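Local coordinates for protein exocyst complex component EXO70 (Saccharomyces cerevisiae, PDB 2B1E) that helps assemble the exocyst, the complex that tethers secretory vesicles to sites of exocytosis, and interacts with the small GTPase RHO3, at residues A84-Y89 / D128-N133; D141-E146 / D200-Y205; H409-G414 / E498-K503; S454-D459 / V516-E521. One frame throughout, in Å; residues are numbered along the deposited sequence.

The four contacts sit as two pairs at the two halves of a long rod built of helices and loops, without strands. Contacts 1 and 2 have centres 13 Å apart and touch through Arg87 with Ile142 and His131 with Tyr202; their helices 117-132 and 136-155 are consecutive. Contacts 3 and 4, centres 11 Å apart, touch where Lys410 and Gln411 meet helix 440-473 and Leu500 meets Asp459. Between the pairs the centres are 79 to 95 Å apart, on opposite sides of the chain's centre. Contact 1 closes before contact 2 opens, whereas the segments of contacts 3 and 4 alternate. Each pair thus ties together helices of its own end of the rod, and neither pair reaches the other.

Contact 1: residues A84-Y89 / D128-N133; sequences AQLRVY and DYFHGN
With CG of Leu86 and of Phe130 each set anti to its own carbonyl carbon (chi1 -76° in both), leucine and phenylalanine point across the gap between helices 66-94 and 117-132, while Tyr129, with CG opposite the backbone N, brings its ring to Leu86 as well. Leu86 is thereby divided between two rings. Its CD1 methyl lies over one face of Tyr129, 4.0 Å from the ring centroid and not far off the ring normal, a CH-pi contact. Its CB rests against Phe130, 3.9 Å from CE2. Asn133, donating a hydrogen bond from ND2 to Tyr129 O at 3.2 Å, brings that same nitrogen over the opposite face of the Tyr129 ring.

Arg87 starts off to one side, but its chain, extended from CG to NE, carries the guanidinium to Phe130. There CG passes 3.9 Å from Phe130 CZ, and NH2 lies 3.8 Å from Phe130 CE1. The two planes are 27° apart, with Phe130 CZ over one guanidinium face. A salt bridge from NH2 to Glu135, just beyond the second segment, holds the charged end; Tyr129 OH is likewise hydrogen-bonded to Glu83.

Helix 38-56 adds Thr42 and Val45 against Tyr129, and Ile139 of helix 136-155 packs on Phe130. No hydrogen bond crosses between the segments, whose axes stay 11.8 Å apart at their closest. Running at 141° to each other, they show the roughly antiparallel packing of neighbouring helices in an all-helical bundle, here in the N-terminal part of the Exo70 rod.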
loop_
_atom_site.group_PDB
_atom_site.type_symbol
_atom_site.label_atom_id
_atom_site.label_comp_id
_atom_site.label_asym_id
_atom_site.label_seq_id
_atom_site.Cartn_x
_atom_site.Cartn_y
_atom_site.Cartn_z
ATOM N N ALA A 84 -8.804 -24.472 -47.809
ATOM C CA ALA A 84 -9.349 -23.152 -47.513
ATOM C C ALA A 84 -10.644 -23.347 -46.714
ATOM O O ALA A 84 -10.962 -22.565 -45.823
ATOM C CB ALA A 84 -9.619 -22.384 -48.813
ATOM N N GLN A 85 -11.373 -24.409 -47.028
ATOM C CA GLN A 85 -12.616 -24.719 -46.326
ATOM C C GLN A 85 -12.325 -25.125 -44.881
ATOM O O GLN A 85 -13.104 -24.824 -43.966
ATOM C CB GLN A 85 -13.357 -25.840 -47.060
ATOM C CG GLN A 85 -14.602 -26.352 -46.352
ATOM C CD GLN A 85 -15.595 -25.257 -46.016
ATOM O OE1 GLN A 85 -15.946 -24.430 -46.869
ATOM N NE2 GLN A 85 -16.064 -25.245 -44.771
ATOM N N LEU A 86 -11.200 -25.813 -44.684
ATOM C CA LEU A 86 -10.783 -26.233 -43.356
ATOM C C LEU A 86 -10.498 -25.011 -42.494
ATOM O O LEU A 86 -10.787 -25.006 -41.300
ATOM C CB LEU A 86 -9.539 -27.121 -43.446
ATOM C CG LEU A 86 -9.858 -28.545 -43.912
ATOM C CD1 LEU A 86 -8.567 -29.285 -44.210
ATOM C CD2 LEU A 86 -10.662 -29.264 -42.838
ATOM N N ARG A 87 -9.935 -23.974 -43.107
ATOM C CA ARG A 87 -9.639 -22.752 -42.380
ATOM C C ARG A 87 -10.921 -22.017 -42.018
ATOM O O ARG A 87 -11.053 -21.522 -40.906
ATOM C CB ARG A 87 -8.743 -21.833 -43.208
ATOM C CG ARG A 87 -7.344 -22.372 -43.409
ATOM C CD ARG A 87 -6.446 -21.365 -44.119
ATOM N NE ARG A 87 -5.306 -22.063 -44.693
ATOM C CZ ARG A 87 -5.243 -22.479 -45.954
ATOM N NH1 ARG A 87 -6.251 -22.250 -46.787
ATOM N NH2 ARG A 87 -4.181 -23.157 -46.370
ATOM N N VAL A 88 -11.850 -21.928 -42.966
ATOM C CA VAL A 88 -13.135 -21.267 -42.718
ATOM C C VAL A 88 -13.834 -21.956 -41.541
ATOM O O VAL A 88 -14.353 -21.314 -40.621
ATOM C CB VAL A 88 -14.073 -21.365 -43.968
ATOM C CG1 VAL A 88 -15.472 -20.864 -43.609
ATOM C CG2 VAL A 88 -13.503 -20.545 -45.109
ATOM N N TYR A 89 -13.836 -23.278 -41.586
ATOM C CA TYR A 89 -14.465 -24.097 -40.555
ATOM C C TYR A 89 -13.788 -23.885 -39.196
ATOM O O TYR A 89 -14.453 -23.817 -38.159
ATOM C CB TYR A 89 -14.368 -25.571 -40.954
ATOM C CG TYR A 89 -15.307 -26.489 -40.207
ATOM C CD1 TYR A 89 -16.637 -26.615 -40.593
ATOM C CD2 TYR A 89 -14.852 -27.260 -39.139
ATOM C CE1 TYR A 89 -17.498 -27.494 -39.938
ATOM C CE2 TYR A 89 -15.692 -28.135 -38.481
ATOM C CZ TYR A 89 -17.018 -28.252 -38.888
ATOM O OH TYR A 89 -17.841 -29.148 -38.264
ATOM N N ASP A 128 -3.473 -30.048 -36.125
ATOM C CA ASP A 128 -2.600 -31.161 -36.473
ATOM C C ASP A 128 -2.529 -31.342 -37.980
ATOM O O ASP A 128 -1.464 -31.616 -38.536
ATOM C CB ASP A 128 -3.081 -32.457 -35.821
ATOM C CG ASP A 128 -2.688 -32.551 -34.351
ATOM O OD1 ASP A 128 -1.530 -32.215 -34.013
ATOM O OD2 ASP A 128 -3.529 -32.976 -33.538
ATOM N N TYR A 129 -3.662 -31.195 -38.649
ATOM C CA TYR A 129 -3.660 -31.320 -40.101
ATOM C C TYR A 129 -2.670 -30.311 -40.710
ATOM O O TYR A 129 -1.802 -30.668 -41.512
ATOM C CB TYR A 129 -5.055 -31.031 -40.674
ATOM C CG TYR A 129 -5.061 -31.044 -42.193
ATOM C CD1 TYR A 129 -5.230 -32.235 -42.906
ATOM C CD2 TYR A 129 -4.820 -29.869 -42.918
ATOM C CE1 TYR A 129 -5.154 -32.254 -44.306
ATOM C CE2 TYR A 129 -4.743 -29.882 -44.296
ATOM C CZ TYR A 129 -4.909 -31.071 -44.984
ATOM O OH TYR A 129 -4.816 -31.057 -46.352
ATOM N N PHE A 130 -2.799 -29.044 -40.339
ATOM C CA PHE A 130 -1.919 -28.036 -40.919
ATOM C C PHE A 130 -0.476 -28.084 -40.434
ATOM O O PHE A 130 0.441 -27.696 -41.168
ATOM C CB PHE A 130 -2.524 -26.646 -40.747
ATOM C CG PHE A 130 -3.649 -26.368 -41.710
ATOM C CD1 PHE A 130 -3.402 -26.304 -43.085
ATOM C CD2 PHE A 130 -4.952 -26.206 -41.253
ATOM C CE1 PHE A 130 -4.443 -26.084 -43.992
ATOM C CE2 PHE A 130 -5.993 -25.985 -42.146
ATOM C CZ PHE A 130 -5.739 -25.925 -43.519
ATOM N N HIS A 131 -0.258 -28.549 -39.211
ATOM C CA HIS A 131 1.111 -28.675 -38.728
ATOM C C HIS A 131 1.713 -29.825 -39.523
ATOM O O HIS A 131 2.901 -29.836 -39.821
ATOM C CB HIS A 131 1.136 -28.971 -37.225
ATOM C CG HIS A 131 1.052 -27.740 -36.377
ATOM N ND1 HIS A 131 2.155 -26.969 -36.076
ATOM C CD2 HIS A 131 -0.014 -27.100 -35.837
ATOM C CE1 HIS A 131 1.773 -25.907 -35.389
ATOM N NE2 HIS A 131 0.461 -25.961 -35.231
ATOM N N GLY A 132 0.868 -30.782 -39.894
ATOM C CA GLY A 132 1.336 -31.916 -40.669
ATOM C C GLY A 132 1.632 -31.583 -42.121
ATOM O O GLY A 132 2.383 -32.306 -42.792
ATOM N N ASN A 133 1.057 -30.490 -42.614
ATOM C CA ASN A 133 1.257 -30.075 -44.002
ATOM C C ASN A 133 2.043 -28.784 -44.185
ATOM O O ASN A 133 1.704 -27.956 -45.036
ATOM C CB ASN A 133 -0.088 -29.944 -44.716
ATOM C CG ASN A 133 -0.627 -31.278 -45.167
ATOM O OD1 ASN A 133 -0.043 -31.933 -46.037
ATOM N ND2 ASN A 133 -1.743 -31.700 -44.574
#

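Contact 2: residues D141-E146 / D200-Y205; sequences DILVGE and DLYSQY
Leu143 meets both Leu201 and Tyr202 through a single methyl group. From CB, which points toward the opposite segment, the chain turns to CG anti to the backbone N (chi1 173°), and this sends the branch point outward from helix 136-155. Neither CB nor CG comes close to the other segment; the touching is left to CD2. That methyl meets Leu201 CD1 tip to tip at 4.1 Å, the two leucines reaching toward each other from facing helices. It also lies 3.8 Å from Tyr202 OH. The tyrosine ring approaches from the opposite direction and stands obliquely to the methyl, its CE2 4.4 Å from Leu143 CD2.

Tyr202 is the first residue to leave helical backbone angles at the end of helix 180-201. Its side chain sets out to one side of the contact, yet its hydroxyl end returns to the leucine. The interaction is wholly van der Waals, and only 100 Å² is buried between the segments, with the backbones well separated: Leu143 CA and Leu201 CA, the nearest pair, are 10.6 Å apart.

Other helices complete the surroundings. Leu94 of helix 66-94 packs on Leu143, Leu120 and Leu123 of helix 117-132 touch Leu201, and Val212 of helix 209-233 reaches Tyr202. The contact thus joins helix 136-155 to the end of helix 180-201 where these three further helices converge.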
loop_
_atom_site.group_PDB
_atom_site.type_symbol
_atom_site.label_atom_id
_atom_site.label_comp_id
_atom_site.label_asym_id
_atom_site.label_seq_id
_atom_site.Cartn_x
_atom_site.Cartn_y
_atom_site.Cartn_z
ATOM N N ASP A 141 -1.077 -18.571 -36.493
ATOM C CA ASP A 141 -1.372 -17.136 -36.571
ATOM C C ASP A 141 -2.885 -16.888 -36.607
ATOM O O ASP A 141 -3.373 -15.908 -36.041
ATOM C CB ASP A 141 -0.719 -16.498 -37.802
ATOM C CG ASP A 141 0.807 -16.464 -37.714
ATOM O OD1 ASP A 141 1.354 -16.341 -36.595
ATOM O OD2 ASP A 141 1.457 -16.545 -38.778
ATOM N N ILE A 142 -3.622 -17.775 -37.268
ATOM C CA ILE A 142 -5.080 -17.667 -37.331
ATOM C C ILE A 142 -5.660 -17.903 -35.937
ATOM O O ILE A 142 -6.523 -17.146 -35.476
ATOM C CB ILE A 142 -5.681 -18.693 -38.337
ATOM C CG1 ILE A 142 -5.405 -18.230 -39.764
ATOM C CG2 ILE A 142 -7.203 -18.821 -38.136
ATOM C CD1 ILE A 142 -5.605 -19.296 -40.819
ATOM N N LEU A 143 -5.181 -18.947 -35.260
ATOM C CA LEU A 143 -5.646 -19.237 -33.908
ATOM C C LEU A 143 -5.403 -18.014 -33.025
ATOM O O LEU A 143 -6.326 -17.479 -32.412
ATOM C CB LEU A 143 -4.901 -20.434 -33.314
ATOM C CG LEU A 143 -5.172 -20.753 -31.832
ATOM C CD1 LEU A 143 -6.652 -21.049 -31.618
ATOM C CD2 LEU A 143 -4.330 -21.960 -31.388
ATOM N N VAL A 144 -4.150 -17.578 -32.972
ATOM C CA VAL A 144 -3.763 -16.423 -32.163
ATOM C C VAL A 144 -4.581 -15.186 -32.504
ATOM O O VAL A 144 -5.098 -14.511 -31.615
ATOM C CB VAL A 144 -2.267 -16.090 -32.362
ATOM C CG1 VAL A 144 -1.941 -14.734 -31.752
ATOM C CG2 VAL A 144 -1.421 -17.176 -31.740
ATOM N N GLY A 145 -4.689 -14.901 -33.796
ATOM C CA GLY A 145 -5.428 -13.736 -34.245
ATOM C C GLY A 145 -6.882 -13.738 -33.820
ATOM O O GLY A 145 -7.386 -12.729 -33.336
ATOM N N GLU A 146 -7.558 -14.868 -33.990
ATOM C CA GLU A 146 -8.964 -14.959 -33.628
ATOM C C GLU A 146 -9.202 -14.857 -32.122
ATOM O O GLU A 146 -10.134 -14.184 -31.686
ATOM C CB GLU A 146 -9.572 -16.260 -34.159
ATOM C CG GLU A 146 -9.682 -16.334 -35.679
ATOM C CD GLU A 146 -10.372 -15.118 -36.284
ATOM O OE1 GLU A 146 -11.523 -14.817 -35.901
ATOM O OE2 GLU A 146 -9.759 -14.460 -37.151
ATOM N N ASP A 200 -5.426 -27.661 -23.684
ATOM C CA ASP A 200 -6.432 -28.563 -24.241
ATOM C C ASP A 200 -6.209 -28.836 -25.727
ATOM O O ASP A 200 -6.455 -29.940 -26.210
ATOM C CB ASP A 200 -7.855 -27.988 -24.076
ATOM C CG ASP A 200 -8.464 -28.272 -22.704
ATOM O OD1 ASP A 200 -7.926 -29.108 -21.944
ATOM O OD2 ASP A 200 -9.509 -27.658 -22.395
ATOM N N LEU A 201 -5.731 -27.832 -26.446
ATOM C CA LEU A 201 -5.547 -27.943 -27.890
ATOM C C LEU A 201 -4.333 -28.698 -28.418
ATOM O O LEU A 201 -4.388 -29.258 -29.510
ATOM C CB LEU A 201 -5.562 -26.544 -28.509
ATOM C CG LEU A 201 -6.893 -25.776 -28.462
ATOM C CD1 LEU A 201 -6.718 -24.410 -29.100
ATOM C CD2 LEU A 201 -7.974 -26.570 -29.208
ATOM N N TYR A 202 -3.247 -28.719 -27.656
ATOM C CA TYR A 202 -2.025 -29.389 -28.114
ATOM C C TYR A 202 -1.656 -30.575 -27.250
ATOM O O TYR A 202 -2.285 -30.824 -26.223
ATOM C CB TYR A 202 -0.859 -28.400 -28.095
ATOM C CG TYR A 202 -0.986 -27.285 -29.098
ATOM C CD1 TYR A 202 -0.565 -27.457 -30.408
ATOM C CD2 TYR A 202 -1.530 -26.057 -28.735
ATOM C CE1 TYR A 202 -0.678 -26.431 -31.335
ATOM C CE2 TYR A 202 -1.646 -25.026 -29.655
ATOM C CZ TYR A 202 -1.219 -25.221 -30.952
ATOM O OH TYR A 202 -1.335 -24.208 -31.871
ATOM N N SER A 203 -0.628 -31.302 -27.677
ATOM C CA SER A 203 -0.139 -32.437 -26.914
ATOM C C SER A 203 0.529 -31.825 -25.689
ATOM O O SER A 203 0.899 -30.650 -25.700
ATOM C CB SER A 203 0.862 -33.258 -27.737
ATOM O OG SER A 203 0.206 -33.880 -28.832
ATOM N N GLN A 204 0.679 -32.619 -24.638
ATOM C CA GLN A 204 1.257 -32.150 -23.378
ATOM C C GLN A 204 2.597 -31.409 -23.430
ATOM O O GLN A 204 2.785 -30.414 -22.726
ATOM C CB GLN A 204 1.356 -33.336 -22.406
ATOM C CG GLN A 204 1.950 -33.008 -21.040
ATOM C CD GLN A 204 1.715 -34.119 -20.021
ATOM O OE1 GLN A 204 2.227 -34.070 -18.899
ATOM N NE2 GLN A 204 0.932 -35.123 -20.407
ATOM N N TYR A 205 3.527 -31.867 -24.260
ATOM C CA TYR A 205 4.835 -31.222 -24.319
ATOM C C TYR A 205 5.139 -30.500 -25.610
ATOM O O TYR A 205 6.299 -30.243 -25.917
ATOM C CB TYR A 205 5.929 -32.253 -24.040
ATOM C CG TYR A 205 5.756 -32.940 -22.710
ATOM C CD1 TYR A 205 6.187 -32.339 -21.524
ATOM C CD2 TYR A 205 5.122 -34.177 -22.629
ATOM C CE1 TYR A 205 5.988 -32.960 -20.289
ATOM C CE2 TYR A 205 4.918 -34.805 -21.404
ATOM C CZ TYR A 205 5.350 -34.194 -20.240
ATOM O OH TYR A 205 5.123 -34.823 -19.035
#

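Contact 3: residues H409-G414 / E498-K503; sequences HKQRIG and EDLVSK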
loop_
_atom_site.group_PDB
_atom_site.type_symbol
_atom_site.label_atom_id
_atom_site.label_comp_id
_atom_site.label_asym_id
_atom_site.label_seq_id
_atom_site.Cartn_x
_atom_site.Cartn_y
_atom_site.Cartn_z
ATOM N N HIS A 409 9.594 28.858 28.859
ATOM C CA HIS A 409 8.163 28.608 28.693
ATOM C C HIS A 409 7.776 27.132 28.688
ATOM O O HIS A 409 6.814 26.748 28.025
ATOM C CB HIS A 409 7.715 29.246 27.375
ATOM C CG HIS A 409 8.131 30.676 27.236
ATOM N ND1 HIS A 409 7.387 31.716 27.745
ATOM C CD2 HIS A 409 9.250 31.234 26.711
ATOM C CE1 HIS A 409 8.031 32.854 27.547
ATOM N NE2 HIS A 409 9.163 32.590 26.920
ATOM N N LYS A 410 8.502 26.311 29.433
ATOM C CA LYS A 410 8.219 24.882 29.426
ATOM C C LYS A 410 6.826 24.502 29.904
ATOM O O LYS A 410 6.219 23.573 29.371
ATOM C CB LYS A 410 9.300 24.135 30.217
ATOM C CG LYS A 410 10.682 24.290 29.580
ATOM C CD LYS A 410 11.739 23.374 30.181
ATOM C CE LYS A 410 12.173 23.854 31.551
ATOM N NZ LYS A 410 12.619 25.263 31.492
ATOM N N GLN A 411 6.301 25.227 30.885
ATOM C CA GLN A 411 4.975 24.904 31.392
ATOM C C GLN A 411 3.917 25.042 30.301
ATOM O O GLN A 411 3.135 24.120 30.078
ATOM C CB GLN A 411 4.617 25.795 32.593
ATOM C CG GLN A 411 3.224 25.498 33.167
ATOM C CD GLN A 411 2.984 26.199 34.492
ATOM O OE1 GLN A 411 3.144 27.415 34.603
ATOM N NE2 GLN A 411 2.601 25.434 35.501
ATOM N N ARG A 412 3.910 26.185 29.615
ATOM C CA ARG A 412 2.944 26.436 28.543
ATOM C C ARG A 412 3.158 25.547 27.320
ATOM O O ARG A 412 2.193 25.036 26.744
ATOM C CB ARG A 412 2.989 27.906 28.101
ATOM C CG ARG A 412 2.045 28.183 26.935
ATOM C CD ARG A 412 2.050 29.620 26.425
ATOM N NE ARG A 412 1.114 29.735 25.304
ATOM C CZ ARG A 412 0.867 30.849 24.623
ATOM N NH1 ARG A 412 1.487 31.982 24.934
ATOM N NH2 ARG A 412 -0.006 30.829 23.627
ATOM N N ILE A 413 4.416 25.387 26.905
ATOM C CA ILE A 413 4.720 24.545 25.759
ATOM C C ILE A 413 4.334 23.105 26.101
ATOM O O ILE A 413 3.759 22.390 25.271
ATOM C CB ILE A 413 6.221 24.632 25.384
ATOM C CG1 ILE A 413 6.530 26.030 24.834
ATOM C CG2 ILE A 413 6.570 23.542 24.368
ATOM C CD1 ILE A 413 8.042 26.379 24.769
ATOM N N GLY A 414 4.621 22.688 27.330
ATOM C CA GLY A 414 4.258 21.338 27.734
ATOM C C GLY A 414 2.756 21.117 27.623
ATOM O O GLY A 414 2.293 20.088 27.125
ATOM N N GLU A 498 3.375 30.929 45.069
ATOM C CA GLU A 498 2.219 31.694 44.612
ATOM C C GLU A 498 2.293 32.047 43.130
ATOM O O GLU A 498 1.285 32.010 42.422
ATOM C CB GLU A 498 2.074 32.961 45.468
ATOM C CG GLU A 498 1.399 32.693 46.816
ATOM C CD GLU A 498 1.836 33.649 47.900
ATOM O OE1 GLU A 498 2.287 34.764 47.565
ATOM O OE2 GLU A 498 1.721 33.294 49.094
ATOM N N ASP A 499 3.484 32.385 42.654
ATOM C CA ASP A 499 3.653 32.723 41.245
ATOM C C ASP A 499 3.338 31.495 40.382
ATOM O O ASP A 499 2.688 31.612 39.343
ATOM C CB ASP A 499 5.088 33.188 40.980
ATOM C CG ASP A 499 5.275 33.750 39.581
ATOM O OD1 ASP A 499 5.792 33.030 38.699
ATOM O OD2 ASP A 499 4.901 34.920 39.367
ATOM N N LEU A 500 3.802 30.323 40.822
ATOM C CA LEU A 500 3.564 29.085 40.085
ATOM C C LEU A 500 2.107 28.662 40.176
ATOM O O LEU A 500 1.536 28.195 39.194
ATOM C CB LEU A 500 4.468 27.951 40.608
ATOM C CG LEU A 500 5.554 27.403 39.676
ATOM C CD1 LEU A 500 6.364 26.320 40.389
ATOM C CD2 LEU A 500 4.916 26.831 38.411
ATOM N N VAL A 501 1.499 28.820 41.345
ATOM C CA VAL A 501 0.093 28.449 41.494
ATOM C C VAL A 501 -0.743 29.268 40.502
ATOM O O VAL A 501 -1.575 28.724 39.788
ATOM C CB VAL A 501 -0.405 28.695 42.946
ATOM C CG1 VAL A 501 -1.924 28.495 43.045
ATOM C CG2 VAL A 501 0.303 27.728 43.897
ATOM N N SER A 502 -0.481 30.571 40.440
ATOM C CA SER A 502 -1.195 31.487 39.548
ATOM C C SER A 502 -1.113 31.078 38.078
ATOM O O SER A 502 -2.122 30.987 37.361
ATOM C CB SER A 502 -0.622 32.902 39.719
ATOM O OG SER A 502 -1.293 33.838 38.895
ATOM N N LYS A 503 0.104 30.824 37.628
ATOM C CA LYS A 503 0.332 30.437 36.250
ATOM C C LYS A 503 -0.266 29.082 35.915
ATOM O O LYS A 503 -0.817 28.884 34.828
ATOM C CB LYS A 503 1.836 30.445 35.977
ATOM C CG LYS A 503 2.415 31.842 36.086
ATOM C CD LYS A 503 3.919 31.871 35.874
ATOM C CE LYS A 503 4.378 33.308 35.689
ATOM N NZ LYS A 503 5.838 33.378 35.452
#
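Gln411 reaches across to Leu500 and Lys503 and gives up more surface to the contact than either partner. Its CG stands anti to the backbone N (chi1 180°) and the chain remains extended, so the amide is carried straight out from the first turn of helix 410-429. The two ends of that amide meet different neighbours. OE1 lies against the aliphatic base of Lys503, 3.6 Å from CB, and NE2 sits 4.0 Å from the Leu500 CD2 methyl. The amide nitrogen finds its partner beyond the segments: NE2 is hydrogen-bonded to the hydroxyl of Thr504, the residue following Lys503.

Lys503 offers only its root to Gln411. The extended chain leads away, and NZ makes a weak hydrogen bond, as part of a salt bridge, with Asp499 OD1 at 3.3 Å, one turn earlier on the same helix. Leu500 begins off to one side, but its CD2 branch turns back to the amide.

Helix 440-473 touches both sides of the contact: Asp459 and Trp460 pack on Leu500, while Tyr455 and Ser458 lie on Lys410. The start of helix 410-429 and the C-terminal end of helix 483-504 therefore meet alongside helix 440-473.

Contact 4: residues S454-D459 / V516-E521; sequences SYMVSD and VTLKSE
Helices 440-473 and 512-537 run in the same general direction here, their short segments crossing at -29° with axes 10.5 Å apart at closest approach. The backbones are nearest at Val457 and Glu521, whose CA atoms are 7.2 Å apart. No hydrogen bond joins the two segments, and the 189 Å² buried between them comes from side chains.

Met456 and Leu518 meet at about a right angle. The methionine leaves its helix with CG anti to the carbonyl carbon and bends at the sulfur (chi3 -58°), which turns its terminal methyl onto the leucine. CE reaches CD2 of Leu518 at 3.4 Å and CG at the same distance, both tighter than usual van der Waals contact, while Met456 CB lies 3.9 Å from Leu518 CD1. Leu518 itself starts off to one side and only its branched end comes across.

This is side-chain packing of two helices running the same way within the C-terminal region of the Exo70 family, part of its rod of packed helices. Helix 483-504 comes between the two in sequence, which allows them to share that direction.

Val457 slides past Leu518 in the opposite direction, its CG2 methyl 4.0 Å from CD1 of Leu518. The same CG2 touches the CB of Glu521, also at 4.0 Å, so one methyl bridges successive turns of helix 512-537. Glu521 takes part through this CB, at the root of its side chain. On the side of Met456, Phe415 and Leu418 of helix 410-429 and Leu509 of a loop pack against the methionine.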
loop_
_atom_site.group_PDB
_atom_site.type_symbol
_atom_site.label_atom_id
_atom_site.label_comp_id
_atom_site.label_asym_id
_atom_site.label_seq_id
_atom_site.Cartn_x
_atom_site.Cartn_y
_atom_site.Cartn_z
ATOM N N SER A 454 6.582 16.146 31.897
ATOM C CA SER A 454 7.800 16.614 32.544
ATOM C C SER A 454 8.018 18.115 32.283
ATOM O O SER A 454 8.463 18.843 33.171
ATOM C CB SER A 454 9.003 15.792 32.061
ATOM O OG SER A 454 10.066 15.890 32.994
ATOM N N TYR A 455 7.710 18.580 31.074
ATOM C CA TYR A 455 7.834 20.012 30.771
ATOM C C TYR A 455 6.967 20.809 31.762
ATOM O O TYR A 455 7.399 21.827 32.293
ATOM C CB TYR A 455 7.351 20.326 29.344
ATOM C CG TYR A 455 8.427 20.303 28.272
ATOM C CD1 TYR A 455 9.253 19.198 28.114
ATOM C CD2 TYR A 455 8.585 21.373 27.387
ATOM C CE1 TYR A 455 10.203 19.144 27.117
ATOM C CE2 TYR A 455 9.545 21.327 26.366
ATOM C CZ TYR A 455 10.350 20.206 26.245
ATOM O OH TYR A 455 11.324 20.133 25.269
ATOM N N MET A 456 5.748 20.335 32.010
ATOM C CA MET A 456 4.830 21.026 32.925
ATOM C C MET A 456 5.238 20.960 34.395
ATOM O O MET A 456 4.903 21.846 35.173
ATOM C CB MET A 456 3.393 20.474 32.787
ATOM C CG MET A 456 2.695 20.810 31.462
ATOM S SD MET A 456 0.893 20.491 31.460
ATOM C CE MET A 456 0.876 18.782 31.842
ATOM N N VAL A 457 5.947 19.907 34.777
ATOM C CA VAL A 457 6.388 19.742 36.163
ATOM C C VAL A 457 7.731 20.433 36.428
ATOM O O VAL A 457 8.064 20.739 37.579
ATOM C CB VAL A 457 6.513 18.225 36.511
ATOM C CG1 VAL A 457 7.106 18.032 37.896
ATOM C CG2 VAL A 457 5.144 17.567 36.450
ATOM N N SER A 458 8.480 20.707 35.359
ATOM C CA SER A 458 9.807 21.305 35.476
ATOM C C SER A 458 9.943 22.568 36.310
ATOM O O SER A 458 10.878 22.687 37.101
ATOM C CB SER A 458 10.403 21.570 34.094
ATOM O OG SER A 458 11.745 22.017 34.236
ATOM N N ASP A 459 9.031 23.518 36.125
ATOM C CA ASP A 459 9.085 24.765 36.878
ATOM C C ASP A 459 8.909 24.501 38.370
ATOM O O ASP A 459 9.463 25.213 39.210
ATOM C CB ASP A 459 8.017 25.740 36.363
ATOM C CG ASP A 459 8.352 26.311 34.973
ATOM O OD1 ASP A 459 9.244 25.765 34.280
ATOM O OD2 ASP A 459 7.710 27.306 34.561
ATOM N N VAL A 516 -4.731 13.667 36.735
ATOM C CA VAL A 516 -4.372 12.861 37.897
ATOM C C VAL A 516 -2.846 12.773 37.998
ATOM O O VAL A 516 -2.274 12.942 39.082
ATOM C CB VAL A 516 -4.968 11.443 37.780
ATOM C CG1 VAL A 516 -4.532 10.593 38.937
ATOM C CG2 VAL A 516 -6.489 11.530 37.738
ATOM N N THR A 517 -2.183 12.521 36.871
ATOM C CA THR A 517 -0.721 12.417 36.870
ATOM C C THR A 517 -0.082 13.741 37.266
ATOM O O THR A 517 0.857 13.774 38.066
ATOM C CB THR A 517 -0.183 12.003 35.493
ATOM O OG1 THR A 517 -0.761 10.750 35.120
ATOM C CG2 THR A 517 1.336 11.848 35.541
ATOM N N LEU A 518 -0.585 14.835 36.704
ATOM C CA LEU A 518 -0.058 16.147 37.048
ATOM C C LEU A 518 -0.282 16.442 38.525
ATOM O O LEU A 518 0.591 17.003 39.190
ATOM C CB LEU A 518 -0.717 17.235 36.200
ATOM C CG LEU A 518 0.103 17.612 34.966
ATOM C CD1 LEU A 518 1.377 18.341 35.411
ATOM C CD2 LEU A 518 0.445 16.358 34.170
ATOM N N LYS A 519 -1.455 16.075 39.033
ATOM C CA LYS A 519 -1.757 16.301 40.443
ATOM C C LYS A 519 -0.777 15.510 41.312
ATOM O O LYS A 519 -0.203 16.046 42.250
ATOM C CB LYS A 519 -3.191 15.867 40.775
ATOM C CG LYS A 519 -3.486 15.781 42.286
ATOM C CD LYS A 519 -4.867 15.177 42.570
ATOM C CE LYS A 519 -5.138 15.042 44.072
ATOM N NZ LYS A 519 -6.522 14.529 44.358
ATOM N N SER A 520 -0.590 14.233 40.999
ATOM C CA SER A 520 0.319 13.396 41.782
ATOM C C SER A 520 1.753 13.909 41.781
ATOM O O SER A 520 2.383 14.002 42.829
ATOM C CB SER A 520 0.316 11.958 41.262
ATOM O OG SER A 520 -0.896 11.294 41.579
ATOM N N GLU A 521 2.263 14.245 40.603
ATOM C CA GLU A 521 3.638 14.708 40.476
ATOM C C GLU A 521 3.917 16.052 41.148
ATOM O O GLU A 521 4.988 16.245 41.718
ATOM C CB GLU A 521 4.037 14.762 39.002
ATOM C CG GLU A 521 4.057 13.408 38.301
ATOM C CD GLU A 521 5.046 12.417 38.922
ATOM O OE1 GLU A 521 6.136 12.844 39.370
ATOM O OE2 GLU A 521 4.745 11.202 38.947
#